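Local coordinates for SaTIE-TED (Staphylococcus aureus, PDB 6FX6), which is of unknown function but, as the thioester domain of a wall-anchored surface protein, probably forms covalent links to target molecules through an internal thioester, at residues 33-38 / 95-100; 48-53 / 103-108; 18-23 / 110-115; 41-46 / 222-227. All blocks are in the same frame, centred on the assembly; numbering follows the deposited sequence.

Interaction 1 of 4, residues 33-38 / 95-100; sequences DRWAKF and EQYIAT. With ZN (zinc ion), chain C.
Strand 35-38 runs across helix 95-100 at 91°, with the two axes 9.6 Å apart, and the tight part of the contact is made by two consecutive helix residues, Tyr97 and Ile98. Ile98 lies over one face of the Trp35 indole: its CG2 sits 3.7 Å from the centroid of the six-membered ring, almost on the ring normal, while CG1 covers the five-membered end, 3.7 Å from Trp35 CG. Tyr97 has CG anti to its backbone N (chi1 179°), which throws the ring out from the helix to the strand. There Lys37 CG rests over the centre of one face, 3.6 Å from the Tyr97 ring centroid, a CH-pi contact, and Trp35 CD1 comes to the ring edge. At the tip Tyr97 OH accepts a nearly straight bond (164°) from Phe38 N at 3.2 Å and is also bonded to Ala45 O, so the buried hydroxyl is held between the backbones of two neighbouring strands, 30-40 and 43-47. The other end is looser. Arg34 starts away from the helix and makes a cation-pi contact with Trp12, and Asp33 OD1 binds a zinc ion at 2.0 Å, far from the helix. Lys37 leaves the tyrosine as an extended chain, its NZ reaching Tyr86 OH. Strand 5-13 pairs with this strand on one edge and strand 43-47 on the other, while helix 121-134 packs against helix 95-100.

Interaction 2 of 4, residues 48-53 / 103-108; sequences IEPNKE and LIWELL
Trp105 reaches out from the last turn of helix 94-107 and lays its indole against the turn formed by Glu49 to Lys52, a type I beta turn closed by Lys52 N to Glu49 O. At the root of the side chain, CB packs beside the hydroxyl of Tyr112. CG is anti to the carbonyl carbon (chi1 -79°), and from there the ring presents one face to Pro50: Pro50 CB lies 3.7 Å from Trp105 CG and 3.6 Å from the centroid of the five-membered ring, 6° off the normal, a clear CH-pi contact. Further along, Trp105 CD1 meets the same Pro50 CB, and Trp105 CE2 and NE1 lie near Pro50 CA. NE1 makes a weak hydrogen bond to Cys47 O; the benzo end, out at CZ3, packs on Trp35, and the ring also meets Tyr22 with the planes at about 20°. Beside this stack, Leu108 brings CD1 to Ile48, 3.5 Å from its carbonyl O and 3.9 Å from its CB, while Leu108 CB is 4.2 Å from Pro50 CD. Ile104 CG2 touches Ile48 CG2 more loosely at 4.3 Å. Apart from NE1, the contact is apolar: one CH-pi contact and aliphatic packing. A cysteine at the end of a strand, followed by a loop packed against a helix carrying a Thr-Gln-x-x-Ile-Trp sequence, is consistent with the sequence motifs of bacterial thioester domains; Cys47 is therefore probably the thioester cysteine, with Trp105 packed against the loop that follows it.

Interaction 3 of 4, residues 18-23 / 110-115; sequences NWIVYS and AKYHTI
Tyr112 leans toward strand 20-23 and lies obliquely against two of its side chains. Ile20 CD1 reaches Tyr112 CE1 at 3.6 Å, and Tyr22 CB lies the same distance from Tyr112 CD1. Tyr22 holds its CG between the backbone N and the carbonyl carbon (chi1 82°), so its own ring swings off the pairing toward Pro50, whose O its hydroxyl binds. Ile115 sits beside Ile20 on this face. On the other face, Val21 and Thr114 lie side by side, pointing the same way, their CB atoms 4.0 Å apart. His113 swings its imidazole across to Ser23, whose OG hydrogen-bonds to NE2 at 2.9 Å, the donor undecided; Ser23 OG also bonds to Asn29 N. What turns the histidine there is a classic beta bulge: His113 and Thr114 both face Val21, and Val21 O accepts from both, His113 N at 2.9 Å nearly along the C=O axis and Thr114 N at 3.3 Å on a lone pair. Before the bulge Val21 N bonds to Thr114 O; beyond it the antiparallel ladder resumes with Ser23 N to Lys111 O, and Lys111 N to Ser23 O. Strand 30-40 pairs with the other edge of strand 20-24, while helix 94-107 covers the face bearing Ile20 and Tyr112, whose hydroxyl bonds to Met102 O.

Interaction 4 of 4, residues 41-46 / 222-227; sequences NGEIAF and VLKPFD
The two backbones come closest at Ala45 and Val222, CA to CA 4.6 Å, and just past that point the second chain breaks away through an inverse gamma turn centred on Leu223, closed by a weak bond from Lys224 N to Val222 O. Water bridges the gap that opens: one molecule donates to Ile44 O at 2.7 Å and accepts from Leu223 N at 3.1 Å, continuing the link between the backbones where they no longer pair directly. The side chains meet at a few points. Val222 has CG1 anti to its backbone N and CG2 anti to its carbonyl carbon, and the branches part company: CG2 packs on Ala45 CB at 4.1 Å, while CG1 touches Glu43 CB at 4.2 Å. Leu223 turns toward strand 43-46 from within the turn and brings CD1 to Phe46 CB at 4.4 Å, a loose contact at the buried end. At the exposed end, Glu43 and Lys224 both extend from the backbone and cross at about a right angle, so that Lys224 NZ ends 3.4 Å from Glu43 OE1. This is a salt bridge, but its hydrogen bond is weak, and the Lys224 CE methylene lies about as near to the carboxylate as the ammonium does. Polarity thus grades along the strand, from charge at Glu43 to hydrocarbon at Phe46. Strand 43-47 is flanked by strand 30-40 on its other edge, helix 94-107 covers Phe46, and helix 72-87 touches both Phe46 and Leu223.

How the interactions relate
Interactions 1 and 2 are the buried pair, and both use helix 94-107: its earlier part packs on a sheet strand, its end on the loop 48-53, and the two meet where Trp35 touches Trp105. Interactions 3 and 4, about 25 Å apart centre to centre and partly solvent-facing, both reach the same sheet, 3 pairing two strands, 4 joining strand 43-47 to the chain leaving strand 220-222. Interaction 3 is a ladder of backbone bonds, whereas interaction 4 has a bridging water and a weak salt bridge; interactions 1 and 2 rest mainly on CH-pi and apolar packing, with one buried hydroxyl bond in interaction 1. Tyr22 OH to Pro50 O ties interaction 3 to 2, and Phe38 O to Ala45 N ties 1 to 4.

Interaction 1 of 4, residues 33-38 / 95-100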
# COMPACT_ATOMS: atom_id res chain seq x y z
N ASP A 33 1.51 24.54 -11.46
CA ASP A 33 2.61 24.55 -12.43
C ASP A 33 3.94 24.02 -11.86
O ASP A 33 4.99 24.18 -12.47
CB ASP A 33 2.76 25.95 -13.05
CG ASP A 33 3.17 27.02 -12.05
OD1 ASP A 33 3.10 26.81 -10.83
OD2 ASP A 33 3.56 28.11 -12.50
N ARG A 34 3.87 23.39 -10.69
CA ARG A 34 4.96 22.57 -10.16
C ARG A 34 4.35 21.59 -9.17
O ARG A 34 3.17 21.71 -8.80
CB ARG A 34 6.02 23.44 -9.47
CG ARG A 34 5.47 24.32 -8.37
CD ARG A 34 6.54 24.77 -7.37
NE ARG A 34 5.91 25.29 -6.15
CZ ARG A 34 6.53 26.00 -5.20
NH1 ARG A 34 5.82 26.41 -4.14
NH2 ARG A 34 7.82 26.31 -5.29
N TRP A 35 5.16 20.63 -8.72
CA TRP A 35 4.66 19.59 -7.83
C TRP A 35 5.66 19.26 -6.74
O TRP A 35 6.85 19.04 -7.01
CB TRP A 35 4.30 18.34 -8.63
CG TRP A 35 3.16 17.62 -8.05
CD1 TRP A 35 3.17 16.87 -6.92
CD2 TRP A 35 1.81 17.59 -8.54
NE1 TRP A 35 1.92 16.37 -6.67
CE2 TRP A 35 1.06 16.80 -7.65
CE3 TRP A 35 1.18 18.15 -9.65
CZ2 TRP A 35 -0.30 16.55 -7.83
CZ3 TRP A 35 -0.18 17.91 -9.83
CH2 TRP A 35 -0.90 17.11 -8.93
N ALA A 36 5.17 19.23 -5.50
CA ALA A 36 5.98 18.89 -4.34
C ALA A 36 5.96 17.38 -4.17
O ALA A 36 4.90 16.79 -3.97
CB ALA A 36 5.43 19.57 -3.09
N LYS A 37 7.13 16.76 -4.28
CA LYS A 37 7.30 15.36 -3.91
C LYS A 37 7.80 15.36 -2.48
O LYS A 37 8.97 15.66 -2.22
CB LYS A 37 8.29 14.66 -4.84
CG LYS A 37 8.35 13.15 -4.65
CD LYS A 37 9.47 12.56 -5.49
CE LYS A 37 9.47 11.04 -5.40
NZ LYS A 37 10.64 10.46 -6.11
N PHE A 38 6.91 15.01 -1.55
CA PHE A 38 7.19 15.11 -0.12
C PHE A 38 7.98 13.92 0.41
O PHE A 38 7.72 12.77 0.03
CB PHE A 38 5.88 15.22 0.67
CG PHE A 38 5.06 16.43 0.34
CD1 PHE A 38 5.46 17.70 0.74
CD2 PHE A 38 3.85 16.30 -0.36
CE1 PHE A 38 4.69 18.82 0.44
CE2 PHE A 38 3.08 17.41 -0.66
CZ PHE A 38 3.50 18.68 -0.26
N GLU A 95 6.03 11.39 -12.91
CA GLU A 95 4.67 11.20 -13.42
C GLU A 95 3.88 10.19 -12.57
O GLU A 95 2.71 10.43 -12.27
CB GLU A 95 4.69 10.79 -14.90
CG GLU A 95 5.09 11.90 -15.87
CD GLU A 95 6.60 12.16 -15.96
OE1 GLU A 95 7.39 11.43 -15.32
OE2 GLU A 95 6.99 13.10 -16.69
N GLN A 96 4.50 9.07 -12.18
CA GLN A 96 3.84 8.09 -11.29
C GLN A 96 3.52 8.67 -9.92
O GLN A 96 2.43 8.45 -9.41
CB GLN A 96 4.66 6.81 -11.08
CG GLN A 96 4.26 5.60 -11.91
CD GLN A 96 2.79 5.23 -11.83
OE1 GLN A 96 2.08 5.30 -12.82
NE2 GLN A 96 2.34 4.80 -10.66
N TYR A 97 4.49 9.36 -9.33
CA TYR A 97 4.26 10.03 -8.05
C TYR A 97 3.08 10.99 -8.13
O TYR A 97 2.22 10.99 -7.25
CB TYR A 97 5.49 10.81 -7.56
CG TYR A 97 5.22 11.50 -6.25
CD1 TYR A 97 5.42 10.85 -5.04
CD2 TYR A 97 4.70 12.79 -6.23
CE1 TYR A 97 5.14 11.49 -3.83
CE2 TYR A 97 4.41 13.43 -5.04
CZ TYR A 97 4.63 12.78 -3.84
OH TYR A 97 4.34 13.44 -2.67
N ILE A 98 3.06 11.81 -9.17
CA ILE A 98 1.98 12.78 -9.38
C ILE A 98 0.64 12.06 -9.56
O ILE A 98 -0.35 12.45 -8.94
CB ILE A 98 2.26 13.70 -10.59
CG1 ILE A 98 3.38 14.68 -10.24
CG2 ILE A 98 1.02 14.49 -11.00
CD1 ILE A 98 3.93 15.46 -11.41
N ALA A 99 0.62 11.02 -10.39
CA ALA A 99 -0.60 10.23 -10.62
C ALA A 99 -1.12 9.63 -9.32
O ALA A 99 -2.31 9.66 -9.05
CB ALA A 99 -0.35 9.14 -11.65
N THR A 100 -0.21 9.10 -8.51
CA THR A 100 -0.57 8.52 -7.22
C THR A 100 -1.15 9.59 -6.29
O THR A 100 -2.20 9.37 -5.69
CB THR A 100 0.64 7.82 -6.57
OG1 THR A 100 1.12 6.81 -7.47
CG2 THR A 100 0.27 7.17 -5.26
ZN ZN C . 3.85 28.03 -9.48
O HOH W 1 3.83 27.04 -7.52

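Interaction 2 of 4, residues 48-53 / 103-108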
# COMPACT_ATOMS: atom_id res chain seq x y z
N ILE A 48 -2.58 15.09 2.00
CA ILE A 48 -3.91 14.51 2.24
C ILE A 48 -4.95 15.57 2.64
O ILE A 48 -5.93 15.27 3.32
CB ILE A 48 -3.85 13.36 3.28
CG1 ILE A 48 -3.18 13.82 4.59
CG2 ILE A 48 -3.12 12.16 2.69
CD1 ILE A 48 -3.13 12.75 5.66
N GLU A 49 -4.70 16.81 2.22
CA GLU A 49 -5.68 17.89 2.25
C GLU A 49 -5.46 18.71 0.97
O GLU A 49 -4.67 19.66 0.98
CB GLU A 49 -5.48 18.77 3.48
CG GLU A 49 -5.99 18.18 4.77
CD GLU A 49 -5.77 19.11 5.95
OE1 GLU A 49 -4.61 19.49 6.19
OE2 GLU A 49 -6.76 19.47 6.62
N PRO A 50 -6.15 18.36 -0.13
CA PRO A 50 -5.86 18.99 -1.43
C PRO A 50 -6.11 20.51 -1.55
O PRO A 50 -5.64 21.13 -2.50
CB PRO A 50 -6.78 18.23 -2.40
CG PRO A 50 -7.87 17.67 -1.56
CD PRO A 50 -7.24 17.37 -0.24
N ASN A 51 -6.84 21.09 -0.59
CA ASN A 51 -7.13 22.53 -0.55
C ASN A 51 -6.12 23.40 0.24
O ASN A 51 -6.39 24.57 0.47
CB ASN A 51 -8.53 22.74 0.05
CG ASN A 51 -8.57 22.50 1.55
OD1 ASN A 51 -8.03 21.51 2.03
ND2 ASN A 51 -9.20 23.41 2.28
N LYS A 52 -4.97 22.84 0.64
CA LYS A 52 -4.01 23.56 1.48
C LYS A 52 -2.57 23.44 1.01
O LYS A 52 -2.18 22.43 0.41
CB LYS A 52 -4.09 23.06 2.92
CG LYS A 52 -5.39 23.41 3.61
CD LYS A 52 -5.37 22.97 5.06
CE LYS A 52 -6.54 23.55 5.83
NZ LYS A 52 -6.37 23.33 7.29
N GLU A 53 -1.79 24.48 1.30
CA GLU A 53 -0.34 24.47 1.07
C GLU A 53 0.39 23.81 2.24
O GLU A 53 0.05 24.03 3.40
CB GLU A 53 0.18 25.91 0.84
CG GLU A 53 0.46 26.75 2.09
CD GLU A 53 -0.74 26.97 3.01
OE1 GLU A 53 -1.89 26.99 2.52
OE2 GLU A 53 -0.53 27.11 4.24
N LEU A 103 -4.60 10.50 -7.52
CA LEU A 103 -5.60 9.47 -7.20
C LEU A 103 -6.01 9.50 -5.73
O LEU A 103 -7.19 9.35 -5.41
CB LEU A 103 -5.08 8.08 -7.58
CG LEU A 103 -6.07 6.91 -7.42
CD1 LEU A 103 -7.41 7.20 -8.07
CD2 LEU A 103 -5.47 5.63 -7.99
N ILE A 104 -5.02 9.68 -4.84
CA ILE A 104 -5.27 9.93 -3.42
C ILE A 104 -6.20 11.12 -3.25
O ILE A 104 -7.17 11.05 -2.50
CB ILE A 104 -3.94 10.15 -2.64
CG1 ILE A 104 -3.23 8.81 -2.44
CG2 ILE A 104 -4.18 10.81 -1.28
CD1 ILE A 104 -1.76 8.93 -2.08
N TRP A 105 -5.91 12.20 -3.96
CA TRP A 105 -6.74 13.41 -3.90
C TRP A 105 -8.15 13.24 -4.46
O TRP A 105 -9.06 13.93 -4.00
CB TRP A 105 -6.06 14.59 -4.60
CG TRP A 105 -4.99 15.28 -3.82
CD1 TRP A 105 -4.63 15.07 -2.52
CD2 TRP A 105 -4.16 16.33 -4.30
NE1 TRP A 105 -3.61 15.92 -2.17
CE2 TRP A 105 -3.30 16.71 -3.24
CE3 TRP A 105 -4.05 17.00 -5.53
CZ2 TRP A 105 -2.35 17.72 -3.37
CZ3 TRP A 105 -3.10 18.00 -5.66
CH2 TRP A 105 -2.25 18.35 -4.59
N GLU A 106 -8.35 12.35 -5.43
CA GLU A 106 -9.71 12.02 -5.91
C GLU A 106 -10.60 11.48 -4.80
O GLU A 106 -11.79 11.79 -4.76
CB GLU A 106 -9.70 11.03 -7.08
CG GLU A 106 -9.24 11.62 -8.40
CD GLU A 106 -9.88 11.00 -9.63
OE1 GLU A 106 -11.11 10.77 -9.61
OE2 GLU A 106 -9.16 10.75 -10.62
N LEU A 107 -10.02 10.67 -3.90
CA LEU A 107 -10.76 10.13 -2.76
C LEU A 107 -11.05 11.16 -1.66
O LEU A 107 -11.94 10.95 -0.85
CB LEU A 107 -10.01 8.95 -2.14
CG LEU A 107 -9.94 7.67 -2.97
CD1 LEU A 107 -9.10 6.65 -2.22
CD2 LEU A 107 -11.34 7.12 -3.27
N LEU A 108 -10.29 12.25 -1.64
CA LEU A 108 -10.46 13.32 -0.66
C LEU A 108 -11.11 14.58 -1.24
O LEU A 108 -10.98 15.67 -0.66
CB LEU A 108 -9.09 13.66 -0.04
CG LEU A 108 -8.33 12.47 0.55
CD1 LEU A 108 -6.94 12.89 0.99
CD2 LEU A 108 -9.10 11.86 1.71

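Interaction 3 of 4, residues 18-23 / 110-115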
# COMPACT_ATOMS: atom_id res chain seq x y z
N ASN A 18 1.87 23.46 -16.75
CA ASN A 18 0.68 23.40 -15.91
C ASN A 18 0.27 21.94 -15.82
O ASN A 18 -0.17 21.36 -16.80
CB ASN A 18 -0.47 24.23 -16.49
CG ASN A 18 -0.20 25.73 -16.45
OD1 ASN A 18 0.64 26.21 -15.70
ND2 ASN A 18 -0.93 26.47 -17.28
N TRP A 19 0.46 21.33 -14.65
CA TRP A 19 0.19 19.91 -14.46
C TRP A 19 -1.31 19.63 -14.46
O TRP A 19 -1.78 18.73 -15.17
CB TRP A 19 0.81 19.41 -13.15
CG TRP A 19 2.31 19.38 -13.17
CD1 TRP A 19 3.16 20.19 -12.48
CD2 TRP A 19 3.14 18.48 -13.91
NE1 TRP A 19 4.47 19.86 -12.75
CE2 TRP A 19 4.48 18.80 -13.62
CE3 TRP A 19 2.87 17.43 -14.80
CZ2 TRP A 19 5.56 18.11 -14.20
CZ3 TRP A 19 3.94 16.74 -15.36
CH2 TRP A 19 5.27 17.08 -15.06
N ILE A 20 -2.05 20.41 -13.66
CA ILE A 20 -3.51 20.34 -13.60
C ILE A 20 -4.13 21.70 -13.29
O ILE A 20 -3.47 22.59 -12.73
CB ILE A 20 -4.01 19.35 -12.52
CG1 ILE A 20 -3.37 19.65 -11.15
CG2 ILE A 20 -3.75 17.92 -12.94
CD1 ILE A 20 -3.90 18.80 -10.02
N VAL A 21 -5.39 21.84 -13.66
CA VAL A 21 -6.26 22.89 -13.14
C VAL A 21 -7.35 22.14 -12.37
O VAL A 21 -8.11 21.37 -12.97
CB VAL A 21 -6.87 23.76 -14.25
CG1 VAL A 21 -7.84 24.78 -13.66
CG2 VAL A 21 -5.77 24.44 -15.05
N TYR A 22 -7.40 22.34 -11.05
CA TYR A 22 -8.31 21.57 -10.20
C TYR A 22 -9.01 22.41 -9.14
O TYR A 22 -8.59 23.52 -8.83
CB TYR A 22 -7.56 20.42 -9.53
CG TYR A 22 -6.77 20.79 -8.29
CD1 TYR A 22 -5.56 21.46 -8.39
CD2 TYR A 22 -7.23 20.44 -7.02
CE1 TYR A 22 -4.82 21.79 -7.26
CE2 TYR A 22 -6.51 20.77 -5.88
CZ TYR A 22 -5.31 21.44 -6.00
OH TYR A 22 -4.59 21.76 -4.86
N SER A 23 -10.08 21.83 -8.60
CA SER A 23 -10.84 22.40 -7.49
C SER A 23 -10.95 21.37 -6.37
O SER A 23 -11.06 20.17 -6.62
CB SER A 23 -12.23 22.83 -7.96
OG SER A 23 -12.13 23.89 -8.90
N ALA A 110 -10.96 16.10 -4.52
CA ALA A 110 -10.39 16.88 -5.63
C ALA A 110 -11.08 16.52 -6.95
O ALA A 110 -11.37 15.34 -7.21
CB ALA A 110 -8.90 16.66 -5.73
N LYS A 111 -11.34 17.54 -7.77
CA LYS A 111 -11.95 17.39 -9.09
C LYS A 111 -11.06 18.07 -10.12
O LYS A 111 -10.68 19.23 -9.94
CB LYS A 111 -13.35 18.02 -9.09
CG LYS A 111 -14.30 17.44 -8.05
CD LYS A 111 -15.67 18.11 -8.12
CE LYS A 111 -16.69 17.38 -7.25
NZ LYS A 111 -18.06 17.95 -7.42
N TYR A 112 -10.73 17.35 -11.20
CA TYR A 112 -9.79 17.85 -12.22
C TYR A 112 -10.53 18.34 -13.45
O TYR A 112 -11.26 17.57 -14.08
CB TYR A 112 -8.80 16.75 -12.60
CG TYR A 112 -8.10 16.20 -11.39
CD1 TYR A 112 -7.28 17.02 -10.61
CD2 TYR A 112 -8.27 14.87 -10.99
CE1 TYR A 112 -6.65 16.54 -9.48
CE2 TYR A 112 -7.64 14.39 -9.86
CZ TYR A 112 -6.83 15.22 -9.11
OH TYR A 112 -6.20 14.75 -8.00
N HIS A 113 -10.32 19.61 -13.78
CA HIS A 113 -10.92 20.24 -14.96
C HIS A 113 -10.01 20.07 -16.18
O HIS A 113 -10.50 19.83 -17.29
CB HIS A 113 -11.20 21.72 -14.69
CG HIS A 113 -11.95 21.97 -13.42
ND1 HIS A 113 -13.32 21.83 -13.33
CD2 HIS A 113 -11.52 22.33 -12.19
CE1 HIS A 113 -13.70 22.10 -12.09
NE2 HIS A 113 -12.63 22.40 -11.38
N THR A 114 -8.70 20.20 -15.97
CA THR A 114 -7.69 20.01 -17.01
C THR A 114 -6.57 19.14 -16.47
O THR A 114 -6.16 19.30 -15.32
CB THR A 114 -7.08 21.36 -17.46
OG1 THR A 114 -8.13 22.23 -17.90
CG2 THR A 114 -6.07 21.19 -18.59
N ILE A 115 -6.09 18.21 -17.30
CA ILE A 115 -4.94 17.37 -16.95
C ILE A 115 -3.95 17.35 -18.11
O ILE A 115 -4.32 17.09 -19.25
CB ILE A 115 -5.37 15.92 -16.61
CG1 ILE A 115 -6.33 15.91 -15.41
CG2 ILE A 115 -4.13 15.06 -16.30
CD1 ILE A 115 -6.97 14.55 -15.13

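Interaction 4 of 4, residues 41-46 / 222-227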
# COMPACT_ATOMS: atom_id res chain seq x y z
N ASN A 41 11.51 12.04 6.93
CA ASN A 41 12.55 11.15 7.47
C ASN A 41 12.97 10.04 6.48
O ASN A 41 13.09 8.88 6.85
CB ASN A 41 12.11 10.57 8.82
CG ASN A 41 13.29 10.21 9.72
OD1 ASN A 41 13.32 9.14 10.32
ND2 ASN A 41 14.25 11.12 9.83
N GLY A 42 13.18 10.44 5.23
CA GLY A 42 13.55 9.52 4.16
C GLY A 42 12.40 8.86 3.42
O GLY A 42 12.61 8.34 2.33
N GLU A 43 11.19 8.87 3.98
CA GLU A 43 10.07 8.09 3.44
C GLU A 43 9.15 8.94 2.58
O GLU A 43 8.90 10.11 2.90
CB GLU A 43 9.30 7.41 4.57
CG GLU A 43 10.21 6.80 5.64
CD GLU A 43 9.61 5.60 6.35
OE1 GLU A 43 9.30 5.72 7.56
OE2 GLU A 43 9.47 4.54 5.70
N ILE A 44 8.62 8.35 1.52
CA ILE A 44 7.76 9.06 0.58
C ILE A 44 6.43 9.38 1.26
O ILE A 44 5.79 8.50 1.85
CB ILE A 44 7.48 8.22 -0.69
CG1 ILE A 44 8.77 7.89 -1.45
CG2 ILE A 44 6.48 8.92 -1.61
CD1 ILE A 44 9.47 9.08 -2.07
N ALA A 45 6.02 10.64 1.17
CA ALA A 45 4.77 11.12 1.75
C ALA A 45 3.89 11.76 0.68
O ALA A 45 4.36 12.14 -0.39
CB ALA A 45 5.06 12.10 2.88
N PHE A 46 2.60 11.89 1.00
CA PHE A 46 1.62 12.51 0.13
C PHE A 46 0.81 13.53 0.90
O PHE A 46 0.56 13.35 2.09
CB PHE A 46 0.67 11.45 -0.45
CG PHE A 46 1.34 10.54 -1.43
CD1 PHE A 46 1.50 10.93 -2.75
CD2 PHE A 46 1.82 9.30 -1.03
CE1 PHE A 46 2.12 10.10 -3.66
CE2 PHE A 46 2.44 8.46 -1.94
CZ PHE A 46 2.60 8.86 -3.25
N VAL A 222 2.40 9.76 5.71
CA VAL A 222 3.27 8.64 5.38
C VAL A 222 2.32 7.46 5.50
O VAL A 222 2.07 6.96 6.59
CB VAL A 222 4.47 8.53 6.34
CG1 VAL A 222 5.35 7.35 5.95
CG2 VAL A 222 5.29 9.82 6.30
N LEU A 223 1.79 7.06 4.35
CA LEU A 223 0.63 6.17 4.29
C LEU A 223 1.08 4.71 4.20
O LEU A 223 0.94 4.05 3.16
CB LEU A 223 -0.26 6.55 3.10
CG LEU A 223 -0.72 8.01 3.06
CD1 LEU A 223 -1.42 8.31 1.74
CD2 LEU A 223 -1.63 8.33 4.25
N LYS A 224 1.60 4.22 5.32
CA LYS A 224 2.11 2.85 5.41
C LYS A 224 0.95 1.86 5.49
O LYS A 224 0.00 2.08 6.24
CB LYS A 224 2.98 2.68 6.66
CG LYS A 224 4.20 3.59 6.72
CD LYS A 224 5.09 3.18 7.87
CE LYS A 224 6.26 4.13 8.02
NZ LYS A 224 7.13 3.69 9.14
N PRO A 225 1.03 0.77 4.71
CA PRO A 225 0.00 -0.27 4.83
C PRO A 225 0.17 -1.03 6.14
O PRO A 225 1.29 -1.37 6.52
CB PRO A 225 0.25 -1.16 3.61
CG PRO A 225 1.67 -0.94 3.25
CD PRO A 225 2.07 0.42 3.72
N PHE A 226 -0.94 -1.27 6.83
CA PHE A 226 -0.92 -1.87 8.18
C PHE A 226 -1.38 -3.33 8.19
O PHE A 226 -1.46 -3.93 9.26
CB PHE A 226 -1.76 -1.03 9.17
CG PHE A 226 -3.17 -0.78 8.73
CD1 PHE A 226 -4.17 -1.73 8.94
CD2 PHE A 226 -3.51 0.42 8.10
CE1 PHE A 226 -5.47 -1.50 8.53
CE2 PHE A 226 -4.82 0.66 7.69
CZ PHE A 226 -5.80 -0.30 7.91
N ASP A 227 -1.64 -3.89 7.01
CA ASP A 227 -2.14 -5.25 6.87
C ASP A 227 -1.30 -5.94 5.80
O ASP A 227 -1.18 -5.41 4.69
CB ASP A 227 -3.61 -5.20 6.43
CG ASP A 227 -4.34 -6.53 6.60
OD1 ASP A 227 -3.70 -7.61 6.60
OD2 ASP A 227 -5.59 -6.49 6.73
O HOH W 2 3.25 7.59 1.71